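PDB 6OMZ: dihydropteroate synthase from Mycobacterium smegmatis, which probably condenses para-aminobenzoate with 6-hydroxymethyl-7,8-dihydropterin diphosphate to give 7,8-dihydropteroate, a precursor of folates. Local coordinates for residues I144-R149 and L196-T201. The protein carries 1 engineered substitution. Numbering follows the deposited sequence.
With PMM (pterin-6-yl-methyl-monophosphate), chain D; EDO (1,2-ethanediol), chain K.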
loop_
_atom_site.group_PDB
_atom_site.type_symbol
_atom_site.label_atom_id
_atom_site.label_comp_id
_atom_site.label_asym_id
_atom_site.label_seq_id
_atom_site.Cartn_x
_atom_site.Cartn_y
_atom_site.Cartn_z
ATOM N N ILE A 144 -5.276 3.845 6.641
ATOM C CA ILE A 144 -5.550 3.264 5.329
ATOM C C ILE A 144 -6.180 1.895 5.542
ATOM O O ILE A 144 -5.556 1.002 6.130
ATOM C CB ILE A 144 -4.263 3.144 4.488
ATOM C CG1 ILE A 144 -3.640 4.524 4.233
ATOM C CG2 ILE A 144 -4.555 2.452 3.145
ATOM C CD1 ILE A 144 -2.175 4.470 3.766
ATOM N N LEU A 145 -7.408 1.722 5.040
ATOM C CA LEU A 145 -8.140 0.461 5.118
ATOM C C LEU A 145 -8.077 -0.228 3.757
ATOM O O LEU A 145 -8.742 0.200 2.813
ATOM C CB LEU A 145 -9.592 0.708 5.524
ATOM C CG LEU A 145 -9.811 1.462 6.839
ATOM C CD1 LEU A 145 -11.241 1.973 6.920
ATOM C CD2 LEU A 145 -9.499 0.549 8.024
ATOM N N MET A 146 -7.295 -1.302 3.657
ATOM C CA MET A 146 -7.220 -2.065 2.418
ATOM C C MET A 146 -8.265 -3.172 2.399
ATOM O O MET A 146 -8.582 -3.770 3.430
ATOM C CB MET A 146 -5.832 -2.682 2.234
ATOM C CG MET A 146 -5.513 -2.997 0.778
ATOM S SD MET A 146 -4.122 -4.146 0.593
ATOM C CE MET A 146 -4.941 -5.685 1.043
ATOM N N HIS A 147 -8.787 -3.458 1.210
ATOM C CA HIS A 147 -9.793 -4.505 1.055
ATOM C C HIS A 147 -9.130 -5.866 0.885
ATOM O O HIS A 147 -8.385 -6.086 -0.074
ATOM C CB HIS A 147 -10.704 -4.256 -0.141
ATOM C CG HIS A 147 -11.772 -5.292 -0.266
ATOM N ND1 HIS A 147 -11.562 -6.506 -0.882
ATOM C CD2 HIS A 147 -13.042 -5.321 0.207
ATOM C CE1 HIS A 147 -12.663 -7.231 -0.803
ATOM N NE2 HIS A 147 -13.578 -6.535 -0.149
ATOM N N TRP A 148 -9.464 -6.802 1.764
ATOM C CA TRP A 148 -8.973 -8.169 1.610
ATOM C C TRP A 148 -9.993 -9.076 2.279
ATOM O O TRP A 148 -10.059 -9.116 3.510
ATOM C CB TRP A 148 -7.591 -8.323 2.239
ATOM C CG TRP A 148 -6.986 -9.691 2.121
ATOM C CD1 TRP A 148 -7.502 -10.777 1.460
ATOM C CD2 TRP A 148 -5.740 -10.114 2.671
ATOM N NE1 TRP A 148 -6.649 -11.846 1.571
ATOM C CE2 TRP A 148 -5.562 -11.470 2.315
ATOM C CE3 TRP A 148 -4.749 -9.477 3.434
ATOM C CZ2 TRP A 148 -4.427 -12.202 2.690
ATOM C CZ3 TRP A 148 -3.627 -10.210 3.818
ATOM C CH2 TRP A 148 -3.476 -11.557 3.442
ATOM N N ARG A 149 -10.794 -9.789 1.490
ATOM C CA ARG A 149 -11.816 -10.659 2.062
ATOM C C ARG A 149 -11.156 -11.999 2.343
ATOM O O ARG A 149 -10.749 -12.709 1.418
ATOM C CB ARG A 149 -13.022 -10.815 1.141
ATOM C CG ARG A 149 -14.180 -11.538 1.854
ATOM C CD ARG A 149 -15.306 -11.932 0.902
ATOM N NE ARG A 149 -15.988 -10.773 0.331
ATOM C CZ ARG A 149 -16.845 -10.851 -0.682
ATOM N NH1 ARG A 149 -17.120 -12.032 -1.224
ATOM N NH2 ARG A 149 -17.426 -9.758 -1.154
ATOM N N LEU A 196 -5.623 -4.697 -4.617
ATOM C CA LEU A 196 -5.452 -5.457 -5.849
ATOM C C LEU A 196 -4.667 -6.740 -5.591
ATOM O O LEU A 196 -3.662 -6.740 -4.879
ATOM C CB LEU A 196 -4.732 -4.599 -6.900
ATOM C CG LEU A 196 -5.353 -3.243 -7.242
ATOM C CD1 LEU A 196 -4.454 -2.472 -8.219
ATOM C CD2 LEU A 196 -6.744 -3.445 -7.839
ATOM N N GLY A 197 -5.147 -7.854 -6.147
ATOM C CA GLY A 197 -4.456 -9.119 -6.030
ATOM C C GLY A 197 -4.694 -9.888 -4.742
ATOM O O GLY A 197 -4.373 -11.078 -4.682
ATOM N N PHE A 198 -5.242 -9.255 -3.711
ATOM C CA PHE A 198 -5.480 -9.926 -2.432
ATOM C C PHE A 198 -6.795 -10.693 -2.523
ATOM O O PHE A 198 -7.875 -10.109 -2.415
ATOM C CB PHE A 198 -5.505 -8.914 -1.297
ATOM C CG PHE A 198 -4.145 -8.427 -0.873
ATOM C CD1 PHE A 198 -3.532 -7.375 -1.536
ATOM C CD2 PHE A 198 -3.496 -9.005 0.214
ATOM C CE1 PHE A 198 -2.298 -6.910 -1.135
ATOM C CE2 PHE A 198 -2.252 -8.542 0.634
ATOM C CZ PHE A 198 -1.646 -7.494 -0.050
ATOM N N ALA A 199 -6.700 -12.013 -2.724
ATOM C CA ALA A 199 -7.867 -12.876 -2.956
ATOM C C ALA A 199 -8.703 -12.341 -4.112
ATOM O O ALA A 199 -9.931 -12.331 -4.071
ATOM C CB ALA A 199 -8.718 -13.047 -1.691
ATOM N N LYS A 200 -8.017 -11.898 -5.159
ATOM C CA LYS A 200 -8.645 -11.346 -6.350
ATOM C C LYS A 200 -7.885 -11.850 -7.569
ATOM O O LYS A 200 -6.661 -11.999 -7.518
ATOM C CB LYS A 200 -8.638 -9.803 -6.318
ATOM C CG LYS A 200 -9.479 -9.191 -5.166
ATOM C CD LYS A 200 -9.399 -7.647 -5.200
ATOM C CE LYS A 200 -10.120 -7.006 -3.997
ATOM N NZ LYS A 200 -9.266 -7.183 -2.754
ATOM N N THR A 201 -8.609 -12.124 -8.657
ATOM C CA THR A 201 -7.974 -12.513 -9.913
ATOM C C THR A 201 -7.501 -11.288 -10.688
ATOM O O THR A 201 -7.836 -10.142 -10.373
ATOM C CB THR A 201 -8.938 -13.294 -10.809
ATOM O OG1 THR A 201 -9.944 -12.382 -11.282
ATOM C CG2 THR A 201 -9.588 -14.453 -10.055
HETATM N N5 PMM D . 0.355 -4.542 -1.031
HETATM C C6 PMM D . 1.241 -5.142 -0.213
HETATM C C7 PMM D . 1.479 -4.643 1.056
HETATM N N8 PMM D . 0.856 -3.582 1.582
HETATM N N1 PMM D . -0.710 -1.960 1.343
HETATM C C2 PMM D . -1.653 -1.359 0.621
HETATM N N2 PMM D . -2.362 -0.363 1.159
HETATM N N3 PMM D . -1.964 -1.728 -0.657
HETATM C C4 PMM D . -1.364 -2.759 -1.350
HETATM O O4 PMM D . -1.684 -3.013 -2.507
HETATM C C4A PMM D . -0.323 -3.474 -0.582
HETATM C C8A PMM D . -0.041 -3.016 0.764
HETATM C C9 PMM D . 1.856 -6.422 -0.699
HETATM O O10 PMM D . 2.767 -6.141 -1.794
HETATM P PA PMM D . 4.373 -5.871 -1.702
HETATM O O1P PMM D . 4.794 -5.581 -3.097
HETATM O O2P PMM D . 4.627 -4.681 -0.774
HETATM O O3P PMM D . 5.039 -7.113 -1.126
HETATM C C1 EDO K . -11.385 -4.787 4.860
HETATM O O1 EDO K . -10.334 -5.640 4.383
HETATM C C2 EDO K . -12.646 -5.035 4.042
HETATM O O2 EDO K . -12.964 -6.432 4.067
HETATM O O HOH W 1 -10.594 -9.896 -1.421
#
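Met146, His147, Trp148 and Arg149 meet Phe198, Ala199 and Lys200 in a buried contact, an aromatic cluster beside a Lys200-His147 hydrogen bond. It joins the C-terminal end of strand 143-146 and the loop that follows it to the loop between strand 190-193 and helix 202-210. The Phe198 ring takes Met146 on one face, while Trp148 and the pterin meet different parts of its edge. Met146 CE lies over that face, 3.4 Å from the centroid of the Phe198 ring. Met146 SD is over the same face, a Met-aromatic contact; the bend at chi3 (76°) turns CE in over the ring. SD also lies 3.5 Å from PMM N3. The pair with Trp148 is edge-to-face, with planes at 57°. Phe198 CD2 points onto the indole face, 3.5 Å from Trp148 CE3, and Phe198 CB sits over the five-membered ring in a CH-pi contact. Ala199 CB packs 3.7 Å from Arg149 O and near the indole. Lys200 bends at chi4 (75°) and gives a 3.0 Å hydrogen bond from NZ to His147 ND1, close to the imidazole plane. A weak bond to His147 O also crosses the contact. Bonds to Phe198 O and Gly195 O hold NZ on its own side. His147 NE2 is held by Glu172 of helix 165-182. Water 1 bridges Arg149 N and Phe198 O. Met146 and Phe198 line the pterin pocket, placed at the C-terminal ends of the strands as is typical of TIM-barrel active sites.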